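Local coordinates for protein domain of Unknown Function with an Immunoglobulin-like Beta-sandwich Fold (Bacteroides vulgatus ATCC 8482, PDB 3D33) that is of unknown function but folds as a small immunoglobulin-like beta-sandwich of the DUF3244 family, at residues 82-86 with 87-91. Sequence-based numbering, arbitrary orientation.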
loop_
_atom_site.group_PDB
_atom_site.type_symbol
_atom_site.label_atom_id
_atom_site.label_comp_id
_atom_site.label_asym_id
_atom_site.label_seq_id
_atom_site.Cartn_x
_atom_site.Cartn_y
_atom_site.Cartn_z
ATOM N N ALA A 82 -6.629 12.040 1.374
ATOM C CA ALA A 82 -7.475 13.213 1.139
ATOM C C ALA A 82 -6.662 14.505 1.034
ATOM O O ALA A 82 -7.068 15.447 0.372
ATOM C CB ALA A 82 -8.494 13.338 2.259
ATOM N N ASN A 83 -5.529 14.555 1.724
ATOM C CA ASN A 83 -4.681 15.755 1.696
ATOM C C ASN A 83 -3.386 15.578 0.891
ATOM O O ASN A 83 -2.510 16.428 0.935
ATOM C CB ASN A 83 -4.411 16.229 3.114
ATOM C CG ASN A 83 -5.694 16.502 3.874
ATOM O OD1 ASN A 83 -5.980 15.851 4.882
ATOM N ND2 ASN A 83 -6.490 17.428 3.370
ATOM N N PHE A 84 -3.282 14.495 0.125
ATOM C CA PHE A 84 -2.259 14.436 -0.896
ATOM C C PHE A 84 -2.665 15.286 -2.086
ATOM O O PHE A 84 -3.837 15.311 -2.462
ATOM C CB PHE A 84 -2.017 13.021 -1.405
ATOM C CG PHE A 84 -1.588 12.009 -0.372
ATOM C CD1 PHE A 84 -1.114 12.362 0.882
ATOM C CD2 PHE A 84 -1.598 10.669 -0.713
ATOM C CE1 PHE A 84 -0.706 11.365 1.787
ATOM C CE2 PHE A 84 -1.213 9.696 0.168
ATOM C CZ PHE A 84 -0.773 10.052 1.444
ATOM N N PRO A 85 -1.697 15.988 -2.712
ATOM C CA PRO A 85 -2.013 16.674 -3.956
ATOM C C PRO A 85 -2.564 15.754 -5.032
ATOM O O PRO A 85 -2.232 14.572 -5.085
ATOM C CB PRO A 85 -0.644 17.232 -4.399
ATOM C CG PRO A 85 0.068 17.455 -3.129
ATOM C CD PRO A 85 -0.312 16.274 -2.286
ATOM N N ALA A 86 -3.402 16.324 -5.887
ATOM C CA ALA A 86 -3.886 15.636 -7.070
ATOM C C ALA A 86 -2.682 15.235 -7.934
ATOM O O ALA A 86 -1.939 16.078 -8.426
ATOM C CB ALA A 86 -4.841 16.548 -7.851
ATOM N N GLU A 87 -2.482 13.941 -8.103
ATOM C CA GLU A 87 -1.271 13.427 -8.727
ATOM C C GLU A 87 -1.407 11.897 -8.750
ATOM O O GLU A 87 -2.263 11.345 -8.034
ATOM C CB GLU A 87 -0.029 13.822 -7.891
ATOM C CG GLU A 87 1.325 13.527 -8.526
ATOM C CD GLU A 87 1.381 14.001 -9.953
ATOM O OE1 GLU A 87 1.602 15.207 -10.167
ATOM O OE2 GLU A 87 1.179 13.162 -10.852
ATOM N N GLU A 88 -0.574 11.225 -9.553
ATOM C CA GLU A 88 -0.442 9.772 -9.462
ATOM C C GLU A 88 0.624 9.439 -8.448
ATOM O O GLU A 88 1.654 10.136 -8.360
ATOM C CB GLU A 88 -0.074 9.137 -10.798
ATOM C CG GLU A 88 -0.047 7.619 -10.740
ATOM C CD GLU A 88 0.167 7.004 -12.095
ATOM O OE1 GLU A 88 0.984 7.551 -12.852
ATOM O OE2 GLU A 88 -0.487 5.988 -12.394
ATOM N N TYR A 89 0.367 8.361 -7.701
ATOM C CA TYR A 89 1.239 7.879 -6.646
ATOM C C TYR A 89 1.618 6.428 -6.867
ATOM O O TYR A 89 0.794 5.635 -7.322
ATOM C CB TYR A 89 0.545 8.001 -5.270
ATOM C CG TYR A 89 0.347 9.440 -4.915
ATOM C CD1 TYR A 89 1.343 10.151 -4.278
ATOM C CD2 TYR A 89 -0.798 10.135 -5.322
ATOM C CE1 TYR A 89 1.202 11.487 -4.023
ATOM C CE2 TYR A 89 -0.969 11.494 -5.048
ATOM C CZ TYR A 89 0.046 12.172 -4.395
ATOM O OH TYR A 89 -0.073 13.530 -4.144
ATOM N N LYS A 90 2.848 6.095 -6.512
ATOM C CA LYS A 90 3.324 4.691 -6.414
ATOM C C LYS A 90 3.161 4.220 -4.982
ATOM O O LYS A 90 3.579 4.904 -4.044
ATOM C CB LYS A 90 4.804 4.595 -6.799
ATOM C CG LYS A 90 5.377 3.209 -6.712
ATOM C CD LYS A 90 6.811 3.093 -7.200
ATOM C CE LYS A 90 7.775 3.905 -6.334
ATOM N NZ LYS A 90 9.226 3.759 -6.736
ATOM N N LEU A 91 2.542 3.054 -4.847
ATOM C CA LEU A 91 2.353 2.381 -3.586
ATOM C C LEU A 91 3.227 1.138 -3.512
ATOM O O LEU A 91 3.191 0.290 -4.403
ATOM C CB LEU A 91 0.894 1.977 -3.441
ATOM C CG LEU A 91 0.512 1.114 -2.263
ATOM C CD1 LEU A 91 0.713 1.855 -0.971
ATOM C CD2 LEU A 91 -0.955 0.596 -2.369
#
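Between Phe-84 and Tyr-89 the backbone swings round a corner, polyproline-like at Pro-85 and Ala-86 and almost fully stretched at Glu-87 before entering strand 87-96. The bend brings the carbonyl of Pro-85 to the hydroxyl of Tyr-89, four residues on. Tyr-89 OH donates to Pro-85 O over 2.6 Å, meeting the carbonyl at 127° and slightly tilted from its plane, while the acceptor lies in plane at the edge of the phenol ring. With CG anti to the carbonyl carbon (chi1 -67°), the tyrosine ring reaches back toward the preceding loop. There the hydroxyl is wedged against apolar carbon, with Phe-84 CB 3.4 Å and Pro-85 CD 3.3 Å from Tyr-89 OH. The Phe-84 ring lies obliquely to the phenol, planes at 44°, its CD2 4.3 Å above the centre of one face. Glu-87 bends at chi2, and its OE2 accepts the amide of Glu-88 (N to OE2, 2.9 Å). A phenylalanine in place of Tyr-89 would probably keep the ring contact but leave the Pro-85 carbonyl without its donor and the loop freer to shift. This is a tyrosine corner, a motif of Greek-key beta-sandwiches, formed where the chain crosses from strand 76-80 in one sheet to strand 87-96 in the other. Tyr-89 also packs on Ile-55 of strand 50-57 and, with Phe-84, on Val-64 of strand 63-69, while Lys-107 NZ, on strand 100-107, hydrogen-bonds to the Phe-84 carbonyl.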